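Local coordinates for protein 5'-nucleotidase SurE (Aquifex aeolicus, PDB 2WQK) that probably removes the phosphate from nucleoside 5'-monophosphates with the help of one divalent metal cation per subunit, at residues A[6-11]-A[32-37]; A[50-55]-A[62-67]; A[171-176]-A[223-228]; A[136-141]-A[164-169]. All coordinates share one frame; numbering follows the deposited sequence. Where two conformers were deposited one is given.

Contact 1 of 4, residues A[6-11]-A[32-37]; sequences LVNDDG and VVAPDR. With NA (sodium ion), chain D.
L6 and V32 stand side by side in a parallel bridge, their side chains pointing the same way, on the two parallel strands of a beta-alpha-beta unit; the loop after the first strand carries a metal ligand. L6 CD2 rests on V32 CG2 at 4.1 Å, and V33 N donates to L6 O at 3.0 Å. Beyond V7 the first strand gives way to that loop, whose N8 meets P35, still in its strand: N8 OD1 lies 3.4 Å from P35 CD and 3.5 Å from A34 CB. N8 CG stands between its own backbone N and carbonyl carbon (chi1 80°), and the amide folds back on its own loop: OD1 accepts from G11 N in an Asx motif, while ND2 gives a proton to G11 O at 3.0 Å. An alanine at N8 would probably leave G11 N and G11 O without these mates and the turn through D9 and D10 less firmly fixed. G11 itself, at a positive phi, packs its CA against P35 O. The turn presents D10 to a sodium ion that S40, N94 and water also bind, while E95 N holds D10 OD2. The metal bond from D10 OD1 measures 2.3 Å.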
loop_
_atom_site.group_PDB
_atom_site.type_symbol
_atom_site.label_atom_id
_atom_site.label_comp_id
_atom_site.label_asym_id
_atom_site.label_seq_id
_atom_site.Cartn_x
_atom_site.Cartn_y
_atom_site.Cartn_z
ATOM N N LEU A 6 -23.309 -5.668 -11.010
ATOM C CA LEU A 6 -22.055 -6.141 -11.581
ATOM C C LEU A 6 -20.913 -5.373 -10.960
ATOM O O LEU A 6 -20.871 -4.130 -10.984
ATOM C CB LEU A 6 -22.073 -5.908 -13.104
ATOM C CG LEU A 6 -20.789 -6.224 -13.881
ATOM C CD1 LEU A 6 -20.317 -7.662 -13.662
ATOM C CD2 LEU A 6 -20.941 -5.930 -15.377
ATOM N N VAL A 7 -19.959 -6.127 -10.405
ATOM C CA VAL A 7 -18.791 -5.565 -9.740
ATOM C C VAL A 7 -17.561 -6.250 -10.323
ATOM O O VAL A 7 -17.660 -7.224 -11.074
ATOM C CB VAL A 7 -18.852 -5.784 -8.202
ATOM C CG1 VAL A 7 -20.187 -5.262 -7.664
ATOM C CG2 VAL A 7 -18.624 -7.263 -7.831
ATOM N N ASN A 8 -16.386 -5.744 -9.957
ATOM C CA ASN A 8 -15.156 -6.467 -10.253
ATOM C C ASN A 8 -14.066 -6.051 -9.257
ATOM O O ASN A 8 -14.338 -5.296 -8.311
ATOM C CB ASN A 8 -14.691 -6.320 -11.704
ATOM C CG ASN A 8 -13.962 -4.994 -11.977
ATOM O OD1 ASN A 8 -14.047 -4.050 -11.190
ATOM N ND2 ASN A 8 -13.275 -4.909 -13.134
ATOM N N ASP A 9 -12.863 -6.573 -9.485
ATOM C CA ASP A 9 -11.697 -6.226 -8.675
ATOM C C ASP A 9 -10.624 -5.434 -9.432
ATOM O O ASP A 9 -9.682 -4.950 -8.828
ATOM C CB ASP A 9 -11.074 -7.526 -8.105
ATOM C CG ASP A 9 -10.280 -7.303 -6.848
ATOM O OD1 ASP A 9 -10.548 -6.380 -6.065
ATOM O OD2 ASP A 9 -9.343 -8.089 -6.669
ATOM N N ASP A 10 -10.727 -5.379 -10.761
ATOM C CA ASP A 10 -9.724 -4.767 -11.615
ATOM C C ASP A 10 -9.960 -3.288 -11.862
ATOM O O ASP A 10 -9.055 -2.599 -12.353
ATOM C CB ASP A 10 -9.652 -5.526 -12.944
ATOM C CG ASP A 10 -9.307 -7.009 -12.760
ATOM O OD1 ASP A 10 -8.381 -7.293 -11.923
ATOM O OD2 ASP A 10 -9.926 -7.875 -13.433
ATOM N N GLY A 11 -11.169 -2.808 -11.545
ATOM C CA GLY A 11 -11.512 -1.406 -11.780
ATOM C C GLY A 11 -12.602 -1.257 -12.840
ATOM O O GLY A 11 -12.734 -2.067 -13.746
ATOM N N VAL A 32 -23.648 -1.207 -12.608
ATOM C CA VAL A 32 -22.220 -1.430 -12.286
ATOM C C VAL A 32 -21.846 -0.591 -11.084
ATOM O O VAL A 32 -22.096 0.619 -11.043
ATOM C CB VAL A 32 -21.290 -1.015 -13.429
ATOM C CG1 VAL A 32 -19.782 -0.964 -13.043
ATOM C CG2 VAL A 32 -21.504 -1.940 -14.609
ATOM N N VAL A 33 -21.175 -1.241 -10.131
ATOM C CA VAL A 33 -20.525 -0.512 -9.032
ATOM C C VAL A 33 -19.161 -1.208 -8.914
ATOM O O VAL A 33 -19.107 -2.409 -8.601
ATOM C CB VAL A 33 -21.316 -0.610 -7.697
ATOM C CG1 VAL A 33 -20.643 0.216 -6.607
ATOM C CG2 VAL A 33 -22.770 -0.142 -7.921
ATOM N N ALA A 34 -18.099 -0.471 -9.203
ATOM C CA ALA A 34 -16.775 -1.128 -9.270
ATOM C C ALA A 34 -15.671 -0.207 -8.709
ATOM O O ALA A 34 -15.818 1.027 -8.653
ATOM C CB ALA A 34 -16.463 -1.516 -10.712
ATOM N N PRO A 35 -14.559 -0.815 -8.278
ATOM C CA PRO A 35 -13.471 0.008 -7.771
ATOM C C PRO A 35 -12.900 0.981 -8.814
ATOM O O PRO A 35 -13.030 0.766 -10.022
ATOM C CB PRO A 35 -12.393 -1.029 -7.365
ATOM C CG PRO A 35 -13.134 -2.354 -7.220
ATOM C CD PRO A 35 -14.261 -2.257 -8.263
ATOM N N ASP A 36 -12.239 2.035 -8.346
ATOM C CA ASP A 36 -11.614 2.994 -9.248
ATOM C C ASP A 36 -10.152 2.617 -9.628
ATOM O O ASP A 36 -9.456 3.396 -10.250
ATOM C CB ASP A 36 -11.626 4.388 -8.634
ATOM C CG ASP A 36 -10.632 4.522 -7.504
ATOM O OD1 ASP A 36 -10.447 3.510 -6.792
ATOM O OD2 ASP A 36 -10.070 5.636 -7.339
ATOM N N ARG A 37 -9.697 1.425 -9.213
ATOM C CA ARG A 37 -8.306 0.987 -9.376
ATOM C C ARG A 37 -8.280 -0.524 -9.241
ATOM O O ARG A 37 -9.212 -1.158 -8.763
ATOM C CB ARG A 37 -7.366 1.594 -8.331
ATOM C CG ARG A 37 -7.619 1.131 -6.907
ATOM C CD ARG A 37 -7.037 2.085 -5.848
ATOM N NE ARG A 37 -7.726 3.379 -5.821
ATOM C CZ ARG A 37 -7.333 4.446 -5.129
ATOM N NH1 ARG A 37 -6.210 4.421 -4.415
ATOM N NH2 ARG A 37 -8.055 5.543 -5.168
HETATM NA NA NA D . -8.040 -9.212 -10.628
HETATM O O HOH W 1 -6.144 -10.132 -11.876
#

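Contact 2 of 4, residues A[50-55]-A[62-67]; sequences EPLKMR and YTVIDG
M54 and V64 face each other as a non-hydrogen-bonded pair in an antiparallel beta hairpin, and their side chains make the buried face of the contact. M54 CG is anti to the backbone N (chi1 -178°), which sets it 4.0 Å from V64 CG2; SD lies equally near the same methyl. The sulfur also makes an oblique Met-aromatic contact with Y62, 5.5 Å from SD to the ring centroid. L52 CB meets V64 CG1 on the other flank of the valine, and helix 69-80 and V33 of the next strand close over this group. The backbone between is firmly tied: R55 and T63 form a hydrogen-bonded pair, R55 N to T63 O at 2.8 Å, and I65 N donates to K53 O. At the open end of the pairing a water accepts from K53 N and lies 2.7 Å from I65 O, to which it probably donates.

The side of K53, I65 and R55 is partly exposed and more polar. K53 CB lies 3.9 Å from I65 CG1, and its chain bends at chi3 to bring CE over the isoleucine too. R55 CB touches T63 CG2; in the conformer described, the guanidinium leads to a salt bridge with D194 of the second subunit. K53 NZ reaches T49 O of the third. Both sides thus reach the assembly: L52 and M54 by packing and strand pairing with the second subunit, R55 and K53 by polar bonds.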
loop_
_atom_site.group_PDB
_atom_site.type_symbol
_atom_site.label_atom_id
_atom_site.label_comp_id
_atom_site.label_asym_id
_atom_site.label_seq_id
_atom_site.Cartn_x
_atom_site.Cartn_y
_atom_site.Cartn_z
ATOM N N GLU A 50 -13.512 3.279 7.699
ATOM C CA GLU A 50 -13.301 4.531 6.970
ATOM C C GLU A 50 -14.478 4.669 6.022
ATOM O O GLU A 50 -15.064 3.658 5.593
ATOM C CB GLU A 50 -12.018 4.527 6.097
ATOM C CG GLU A 50 -10.656 4.443 6.844
ATOM C CD GLU A 50 -10.197 5.729 7.543
ATOM O OE1 GLU A 50 -10.832 6.817 7.404
ATOM O OE2 GLU A 50 -9.161 5.613 8.258
ATOM N N PRO A 51 -14.798 5.905 5.676
ATOM C CA PRO A 51 -15.844 6.174 4.702
ATOM C C PRO A 51 -15.342 5.987 3.282
ATOM O O PRO A 51 -14.138 5.883 3.051
ATOM C CB PRO A 51 -16.168 7.632 4.963
ATOM C CG PRO A 51 -14.924 8.212 5.378
ATOM C CD PRO A 51 -14.197 7.149 6.182
ATOM N N LEU A 52 -16.293 5.962 2.354
ATOM C CA LEU A 52 -16.043 5.617 0.973
ATOM C C LEU A 52 -16.719 6.627 0.053
ATOM O O LEU A 52 -17.917 6.861 0.178
ATOM C CB LEU A 52 -16.602 4.223 0.695
ATOM C CG LEU A 52 -15.887 3.067 1.411
ATOM C CD1 LEU A 52 -16.775 1.809 1.381
ATOM C CD2 LEU A 52 -14.522 2.847 0.812
ATOM N N LYS A 53 -15.946 7.218 -0.842
ATOM C CA LYS A 53 -16.527 8.075 -1.861
ATOM C C LYS A 53 -17.104 7.181 -2.957
ATOM O O LYS A 53 -16.476 6.221 -3.381
ATOM C CB LYS A 53 -15.481 8.987 -2.459
ATOM C CG LYS A 53 -14.846 9.977 -1.482
ATOM C CD LYS A 53 -14.044 11.040 -2.253
ATOM C CE LYS A 53 -12.802 10.501 -2.896
ATOM N NZ LYS A 53 -12.043 11.615 -3.526
ATOM N N MET A 54 -18.286 7.542 -3.436
ATOM C CA MET A 54 -18.859 6.817 -4.590
ATOM C C MET A 54 -19.314 7.857 -5.580
ATOM O O MET A 54 -20.041 8.785 -5.193
ATOM C CB MET A 54 -19.981 5.846 -4.161
ATOM C CG MET A 54 -20.600 5.012 -5.343
ATOM S SD MET A 54 -21.696 3.702 -4.776
ATOM C CE MET A 54 -22.771 4.499 -3.610
ATOM N N ARG A 55 -18.849 7.695 -6.821
ATOM C CA ARG A 55 -19.020 8.679 -7.897
ATOM C C ARG A 55 -19.798 8.061 -9.048
ATOM O O ARG A 55 -19.500 6.937 -9.468
ATOM C CB ARG A 55 -17.646 9.066 -8.446
ATOM C CG ARG A 55 -16.807 9.894 -7.497
ATOM C CD ARG A 55 -17.283 11.333 -7.487
ATOM N NE ARG A 55 -16.531 12.159 -6.548
ATOM C CZ ARG A 55 -16.702 12.150 -5.233
ATOM N NH1 ARG A 55 -17.597 11.353 -4.656
ATOM N NH2 ARG A 55 -15.959 12.944 -4.496
ATOM N N TYR A 62 -21.294 3.276 -11.530
ATOM C CA TYR A 62 -20.724 3.981 -10.376
ATOM C C TYR A 62 -19.374 3.394 -10.034
ATOM O O TYR A 62 -19.108 2.216 -10.288
ATOM C CB TYR A 62 -21.596 3.793 -9.153
ATOM C CG TYR A 62 -22.931 4.465 -9.290
ATOM C CD1 TYR A 62 -23.143 5.752 -8.761
ATOM C CD2 TYR A 62 -23.969 3.820 -9.946
ATOM C CE1 TYR A 62 -24.389 6.376 -8.907
ATOM C CE2 TYR A 62 -25.204 4.457 -10.124
ATOM C CZ TYR A 62 -25.408 5.716 -9.583
ATOM O OH TYR A 62 -26.653 6.308 -9.769
ATOM N N THR A 63 -18.522 4.236 -9.475
ATOM C CA THR A 63 -17.277 3.723 -8.921
ATOM C C THR A 63 -17.169 4.087 -7.455
ATOM O O THR A 63 -17.576 5.173 -7.026
ATOM C CB THR A 63 -16.028 4.240 -9.684
ATOM O OG1 THR A 63 -14.842 3.591 -9.183
ATOM C CG2 THR A 63 -15.858 5.788 -9.654
ATOM N N VAL A 64 -16.574 3.152 -6.704
ATOM C CA VAL A 64 -16.278 3.366 -5.303
ATOM C C VAL A 64 -14.746 3.583 -5.199
ATOM O O VAL A 64 -13.938 2.723 -5.573
ATOM C CB VAL A 64 -16.722 2.184 -4.381
ATOM C CG1 VAL A 64 -16.415 2.532 -2.913
ATOM C CG2 VAL A 64 -18.207 1.860 -4.536
ATOM N N ILE A 65 -14.370 4.768 -4.742
ATOM C CA ILE A 65 -12.974 5.162 -4.700
ATOM C C ILE A 65 -12.231 4.351 -3.618
ATOM O O ILE A 65 -12.575 4.398 -2.453
ATOM C CB ILE A 65 -12.828 6.685 -4.443
ATOM C CG1 ILE A 65 -13.627 7.472 -5.512
ATOM C CG2 ILE A 65 -11.347 7.063 -4.469
ATOM C CD1 ILE A 65 -13.220 7.174 -6.907
ATOM N N ASP A 66 -11.282 3.539 -4.074
ATOM C CA ASP A 66 -10.566 2.590 -3.223
ATOM C C ASP A 66 -11.523 1.597 -2.516
ATOM O O ASP A 66 -11.226 1.062 -1.441
ATOM C CB ASP A 66 -9.664 3.332 -2.225
ATOM C CG ASP A 66 -8.593 2.439 -1.663
ATOM O OD1 ASP A 66 -8.200 1.481 -2.354
ATOM O OD2 ASP A 66 -8.183 2.664 -0.501
ATOM N N GLY A 67 -12.656 1.285 -3.161
ATOM C CA GLY A 67 -13.656 0.360 -2.615
ATOM C C GLY A 67 -13.357 -1.063 -3.031
ATOM O O GLY A 67 -13.146 -1.342 -4.208
HETATM O O HOH W 2 -13.213 6.533 -0.845
#

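Contact 3 of 4, residues A[171-176]-A[223-228]; sequences EIKGIK and NGYVSV
V226 and I175 pair in a parallel bridge and lie side by side, I175 CG1 3.9 Å from V226 CB. I172 CG2 reaches V226 CG2, and I175 CG2 meets V228 CG2 at 3.7 Å, so four branched side chains form one apolar patch. Beneath it the strands are joined by alternating backbone bonds: V226 N to G174 O, K176 N to V226 O and V228 N to K176 O.

On the other face Y225 is held between two lysine chains. K173 CB lies over one side of the ring and K176 CD over the opposite side, each 3.9 Å from the ring centroid and displaced toward the rim, a pair of CH-pi contacts. K176 bends at chi3 and chi4, and its NZ stands above the ring at a distance allowing at most a weak cation-pi attraction. K173 stays extended beyond CG and runs on past the ring to the polar edge, where NZ donates to N223 O at 2.7 Å. K173 N binds G224 O in a nearly straight bond (173°). G224, at a positive phi, is the C-prime residue of the Schellman motif closing helix 217-222.

Strand 174-177 is the outermost of the main sheet within this chain, and strand 225-232 separates it from strand 158-165. V141 and I145 of helix 135-152 cover I175 and V226, while W219 of helix 217-222 packs on Y225 and K176.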
loop_
_atom_site.group_PDB
_atom_site.type_symbol
_atom_site.label_atom_id
_atom_site.label_comp_id
_atom_site.label_asym_id
_atom_site.label_seq_id
_atom_site.Cartn_x
_atom_site.Cartn_y
_atom_site.Cartn_z
ATOM N N GLU A 171 -14.807 -21.819 -30.533
ATOM C CA GLU A 171 -13.782 -22.804 -30.215
ATOM C C GLU A 171 -13.916 -23.382 -28.791
ATOM O O GLU A 171 -13.248 -24.342 -28.467
ATOM C CB GLU A 171 -12.387 -22.197 -30.347
ATOM C CG GLU A 171 -11.955 -21.876 -31.793
ATOM C CD GLU A 171 -11.776 -23.126 -32.654
ATOM O OE1 GLU A 171 -11.717 -24.269 -32.135
ATOM O OE2 GLU A 171 -11.682 -22.948 -33.886
ATOM N N ILE A 172 -14.767 -22.789 -27.959
ATOM C CA ILE A 172 -14.998 -23.351 -26.608
ATOM C C ILE A 172 -15.631 -24.731 -26.793
ATOM O O ILE A 172 -16.610 -24.878 -27.553
ATOM C CB ILE A 172 -15.955 -22.453 -25.798
ATOM C CG1 ILE A 172 -15.304 -21.102 -25.506
ATOM C CG2 ILE A 172 -16.413 -23.168 -24.491
ATOM C CD1 ILE A 172 -14.250 -21.105 -24.363
ATOM N N LYS A 173 -15.098 -25.740 -26.106
ATOM C CA LYS A 173 -15.547 -27.097 -26.336
ATOM C C LYS A 173 -16.866 -27.423 -25.662
ATOM O O LYS A 173 -17.588 -28.334 -26.089
ATOM C CB LYS A 173 -14.489 -28.117 -25.931
ATOM C CG LYS A 173 -13.184 -28.022 -26.652
ATOM C CD LYS A 173 -12.385 -29.289 -26.387
ATOM C CE LYS A 173 -10.946 -29.176 -26.790
ATOM N NZ LYS A 173 -10.204 -30.169 -25.953
ATOM N N GLY A 174 -17.164 -26.715 -24.570
ATOM C CA GLY A 174 -18.367 -26.983 -23.844
ATOM C C GLY A 174 -18.194 -26.363 -22.466
ATOM O O GLY A 174 -17.205 -25.683 -22.213
ATOM N N ILE A 175 -19.185 -26.628 -21.643
ATOM C CA ILE A 175 -19.215 -26.169 -20.236
ATOM C C ILE A 175 -19.273 -27.422 -19.380
ATOM O O ILE A 175 -20.111 -28.307 -19.601
ATOM C CB ILE A 175 -20.461 -25.268 -19.983
ATOM C CG1 ILE A 175 -20.450 -24.029 -20.913
ATOM C CG2 ILE A 175 -20.593 -24.838 -18.485
ATOM C CD1 ILE A 175 -21.693 -23.186 -20.821
ATOM N N LYS A 176 -18.415 -27.458 -18.354
ATOM C CA LYS A 176 -18.363 -28.542 -17.401
ATOM C C LYS A 176 -18.548 -28.026 -15.970
ATOM O O LYS A 176 -17.940 -27.044 -15.583
ATOM C CB LYS A 176 -17.003 -29.245 -17.480
ATOM C CG LYS A 176 -16.784 -30.018 -18.794
ATOM C CD LYS A 176 -15.414 -30.637 -18.840
ATOM C CE LYS A 176 -15.295 -31.822 -17.917
ATOM N NZ LYS A 176 -16.294 -32.918 -18.161
ATOM N N ASN A 223 -8.146 -27.876 -20.969
ATOM C CA ASN A 223 -8.624 -28.648 -22.112
ATOM C C ASN A 223 -9.697 -27.956 -22.946
ATOM O O ASN A 223 -10.352 -28.600 -23.777
ATOM C CB ASN A 223 -9.078 -30.019 -21.638
ATOM C CG ASN A 223 -7.883 -30.914 -21.247
ATOM O OD1 ASN A 223 -7.263 -31.545 -22.140
ATOM N ND2 ASN A 223 -7.519 -30.955 -19.949
ATOM N N GLY A 224 -9.896 -26.653 -22.733
ATOM C CA GLY A 224 -10.769 -25.864 -23.601
ATOM C C GLY A 224 -12.240 -25.847 -23.256
ATOM O O GLY A 224 -13.070 -25.435 -24.051
ATOM N N TYR A 225 -12.567 -26.233 -22.016
ATOM C CA TYR A 225 -13.927 -26.185 -21.527
ATOM C C TYR A 225 -14.059 -25.045 -20.491
ATOM O O TYR A 225 -13.123 -24.752 -19.741
ATOM C CB TYR A 225 -14.274 -27.475 -20.802
ATOM C CG TYR A 225 -14.283 -28.683 -21.687
ATOM C CD1 TYR A 225 -15.425 -29.043 -22.350
ATOM C CD2 TYR A 225 -13.163 -29.476 -21.787
ATOM C CE1 TYR A 225 -15.440 -30.190 -23.192
ATOM C CE2 TYR A 225 -13.160 -30.599 -22.602
ATOM C CZ TYR A 225 -14.302 -30.948 -23.284
ATOM O OH TYR A 225 -14.259 -32.074 -24.105
ATOM N N VAL A 226 -15.251 -24.477 -20.421
ATOM C CA VAL A 226 -15.622 -23.598 -19.312
ATOM C C VAL A 226 -15.757 -24.473 -18.066
ATOM O O VAL A 226 -16.286 -25.594 -18.120
ATOM C CB VAL A 226 -16.948 -22.884 -19.578
ATOM C CG1 VAL A 226 -17.363 -22.032 -18.370
ATOM C CG2 VAL A 226 -16.796 -22.012 -20.831
ATOM N N SER A 227 -15.226 -23.961 -16.944
ATOM C CA SER A 227 -15.379 -24.587 -15.641
ATOM C C SER A 227 -16.405 -23.822 -14.824
ATOM O O SER A 227 -16.255 -22.617 -14.653
ATOM C CB SER A 227 -14.047 -24.497 -14.890
ATOM O OG SER A 227 -14.202 -24.797 -13.517
ATOM N N VAL A 228 -17.372 -24.545 -14.265
ATOM C CA VAL A 228 -18.320 -23.953 -13.310
ATOM C C VAL A 228 -18.265 -24.793 -12.030
ATOM O O VAL A 228 -18.677 -25.937 -12.035
ATOM C CB VAL A 228 -19.766 -23.927 -13.849
ATOM C CG1 VAL A 228 -20.686 -23.291 -12.814
ATOM C CG2 VAL A 228 -19.878 -23.235 -15.248
HETATM O O HOH W 3 -7.671 -31.039 -24.738
HETATM O O HOH W 4 -11.341 -33.003 -24.490
#

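Contact 4 of 4, residues A[136-141]-A[164-169]; sequences EEIAKV and IPNLRY
Y169, I138 and I164 bury most in this contact, where helix 135-152 meets the end of strand 158-165 and the loop after it. The Y169 ring lies against the helix with one face over K140: CB of the lysine is 3.9 Å from the ring centroid, a CH-pi contact offset toward the rim, and the extended K140 chain carries CD to 3.8 Å from Y169 CB. Y169 CG, anti to the backbone N (chi1 178°), is set toward the helix, where CE1 meets V141 CB. The phenol OH continues to D144 on the same helix.

Deeper in, I138 and I164 cross obliquely, I138 CG2 lying 3.7 Å from I164 CD1. V141 slides past I164 in the opposite direction, its CG1 touching I164 CG2 at 3.7 Å.

E137 joins the helix to the loop by a polar bond. The bend at chi2 (-67°) turns its CD toward the 164-169 segment, and OE1 accepts from Y169 N at 2.9 Å, nearly straight (172°), through the anti lone pair. K140 NZ meets OE2 from above the carboxylate plane at 3.3 Å, and the positive charge would help to keep the acid ionised. An alanine at E137 would probably leave Y169 N without this acceptor and K140 without its salt-bridge partner.

The contact belongs to the beta-alpha-beta unit of strand 122-128, helix 135-152 and strand 158-165. I93 of strand 88-94 packs against I138, and V226 of strand 225-232 touches both V141 and I164.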
loop_
_atom_site.group_PDB
_atom_site.type_symbol
_atom_site.label_atom_id
_atom_site.label_comp_id
_atom_site.label_asym_id
_atom_site.label_seq_id
_atom_site.Cartn_x
_atom_site.Cartn_y
_atom_site.Cartn_z
ATOM N N GLU A 136 -14.425 -9.956 -25.105
ATOM C CA GLU A 136 -15.731 -9.967 -25.762
ATOM C C GLU A 136 -16.193 -11.344 -26.179
ATOM O O GLU A 136 -17.392 -11.611 -26.131
ATOM C CB GLU A 136 -15.766 -9.018 -26.961
ATOM C CG GLU A 136 -15.526 -7.606 -26.553
ATOM C CD GLU A 136 -15.700 -6.629 -27.702
ATOM O OE1 GLU A 136 -15.796 -7.074 -28.855
ATOM O OE2 GLU A 136 -15.736 -5.427 -27.425
ATOM N N GLU A 137 -15.263 -12.219 -26.576
ATOM C CA GLU A 137 -15.598 -13.598 -26.836
ATOM C C GLU A 137 -16.016 -14.301 -25.544
ATOM O O GLU A 137 -16.987 -15.027 -25.512
ATOM C CB GLU A 137 -14.422 -14.354 -27.452
ATOM C CG GLU A 137 -13.998 -13.829 -28.848
ATOM C CD GLU A 137 -15.051 -14.067 -29.890
ATOM O OE1 GLU A 137 -15.673 -15.129 -29.915
ATOM O OE2 GLU A 137 -15.256 -13.163 -30.726
ATOM N N ILE A 138 -15.257 -14.073 -24.482
ATOM C CA ILE A 138 -15.568 -14.685 -23.192
ATOM C C ILE A 138 -16.943 -14.257 -22.683
ATOM O O ILE A 138 -17.694 -15.076 -22.118
ATOM C CB ILE A 138 -14.455 -14.379 -22.156
ATOM C CG1 ILE A 138 -13.200 -15.171 -22.530
ATOM C CG2 ILE A 138 -14.893 -14.701 -20.701
ATOM C CD1 ILE A 138 -11.929 -14.767 -21.777
ATOM N N ALA A 139 -17.295 -12.990 -22.899
ATOM C CA ALA A 139 -18.586 -12.487 -22.406
ATOM C C ALA A 139 -19.751 -13.237 -23.007
ATOM O O ALA A 139 -20.797 -13.377 -22.390
ATOM C CB ALA A 139 -18.747 -10.962 -22.642
ATOM N N LYS A 140 -19.574 -13.726 -24.244
ATOM C CA LYS A 140 -20.659 -14.475 -24.886
ATOM C C LYS A 140 -21.040 -15.726 -24.084
ATOM O O LYS A 140 -22.225 -15.999 -23.902
ATOM C CB LYS A 140 -20.278 -14.877 -26.322
ATOM C CG LYS A 140 -20.042 -13.673 -27.221
ATOM C CD LYS A 140 -19.477 -14.093 -28.576
ATOM C CE LYS A 140 -19.236 -12.902 -29.457
ATOM N NZ LYS A 140 -18.538 -13.357 -30.732
ATOM N N VAL A 141 -20.043 -16.470 -23.578
ATOM C CA VAL A 141 -20.406 -17.645 -22.813
ATOM C C VAL A 141 -20.919 -17.232 -21.405
ATOM O O VAL A 141 -21.811 -17.880 -20.872
ATOM C CB VAL A 141 -19.344 -18.740 -22.844
ATOM C CG1 VAL A 141 -18.220 -18.398 -21.966
ATOM C CG2 VAL A 141 -19.998 -20.112 -22.523
ATOM N N ILE A 164 -13.211 -19.213 -17.733
ATOM C CA ILE A 164 -13.413 -19.401 -19.183
ATOM C C ILE A 164 -12.078 -19.350 -19.892
ATOM O O ILE A 164 -11.333 -18.404 -19.734
ATOM C CB ILE A 164 -14.325 -18.309 -19.781
ATOM C CG1 ILE A 164 -15.618 -18.123 -18.976
ATOM C CG2 ILE A 164 -14.609 -18.580 -21.273
ATOM C CD1 ILE A 164 -15.503 -17.018 -17.849
ATOM N N PRO A 165 -11.777 -20.378 -20.702
ATOM C CA PRO A 165 -10.561 -20.339 -21.519
ATOM C C PRO A 165 -10.504 -19.151 -22.482
ATOM O O PRO A 165 -11.537 -18.689 -22.957
ATOM C CB PRO A 165 -10.671 -21.619 -22.371
ATOM C CG PRO A 165 -11.638 -22.463 -21.815
ATOM C CD PRO A 165 -12.536 -21.614 -20.905
ATOM N N ASN A 166 -9.286 -18.707 -22.786
ATOM C CA ASN A 166 -9.088 -17.615 -23.716
ATOM C C ASN A 166 -9.157 -18.116 -25.142
ATOM O O ASN A 166 -8.126 -18.265 -25.809
ATOM C CB ASN A 166 -7.764 -16.920 -23.462
ATOM C CG ASN A 166 -7.615 -15.655 -24.256
ATOM O OD1 ASN A 166 -8.604 -15.035 -24.609
ATOM N ND2 ASN A 166 -6.368 -15.256 -24.529
ATOM N N LEU A 167 -10.375 -18.417 -25.565
ATOM C CA LEU A 167 -10.652 -18.913 -26.900
ATOM C C LEU A 167 -11.779 -18.134 -27.533
ATOM O O LEU A 167 -12.638 -17.559 -26.853
ATOM C CB LEU A 167 -11.081 -20.372 -26.815
ATOM C CG LEU A 167 -10.053 -21.406 -26.364
ATOM C CD1 LEU A 167 -10.720 -22.747 -26.038
ATOM C CD2 LEU A 167 -8.970 -21.591 -27.420
ATOM N N ARG A 168 -11.825 -18.151 -28.869
ATOM C CA ARG A 168 -13.014 -17.672 -29.513
ATOM C C ARG A 168 -14.214 -18.488 -29.081
ATOM O O ARG A 168 -14.099 -19.688 -28.805
ATOM C CB ARG A 168 -12.866 -17.755 -31.042
ATOM C CG ARG A 168 -11.867 -16.796 -31.583
ATOM C CD ARG A 168 -11.778 -16.899 -33.122
ATOM N NE ARG A 168 -13.108 -16.963 -33.746
ATOM C CZ ARG A 168 -13.675 -18.049 -34.280
ATOM N NH1 ARG A 168 -13.049 -19.227 -34.319
ATOM N NH2 ARG A 168 -14.894 -17.954 -34.793
ATOM N N TYR A 169 -15.378 -17.831 -29.025
ATOM C CA TYR A 169 -16.615 -18.464 -28.584
ATOM C C TYR A 169 -16.870 -19.789 -29.280
ATOM O O TYR A 169 -17.185 -20.787 -28.671
ATOM C CB TYR A 169 -17.782 -17.505 -28.790
ATOM C CG TYR A 169 -19.157 -17.988 -28.426
ATOM C CD1 TYR A 169 -19.502 -18.223 -27.097
ATOM C CD2 TYR A 169 -20.160 -18.101 -29.385
ATOM C CE1 TYR A 169 -20.757 -18.608 -26.747
ATOM C CE2 TYR A 169 -21.432 -18.501 -29.042
ATOM C CZ TYR A 169 -21.734 -18.754 -27.715
ATOM O OH TYR A 169 -23.022 -19.142 -27.373
#

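How the contacts relate
All four contacts reach one mixed sheet. Contacts 1 and 2, centred 10 Å apart, join through strands 29-35 and 61-64: A34 O lies 2.8 Å from T63 OG1, and V32 O the same distance from Y62 N. Contacts 3 and 4 are also centred 10 Å apart and meet where P165 CD packs 3.4 Å from Y225 O and V141 CG2 touches I175 CD1. Contact 1 supplies D10 to the sodium site, which S40 and N94 share. The I164 side chain of contact 4 lies about 13 Å from the ion, the D66 side chain of contact 2 about 14 Å. Contacts 2 and 3, centred 36 Å apart, involve the chain's two outermost sheet strands and touch the second subunit.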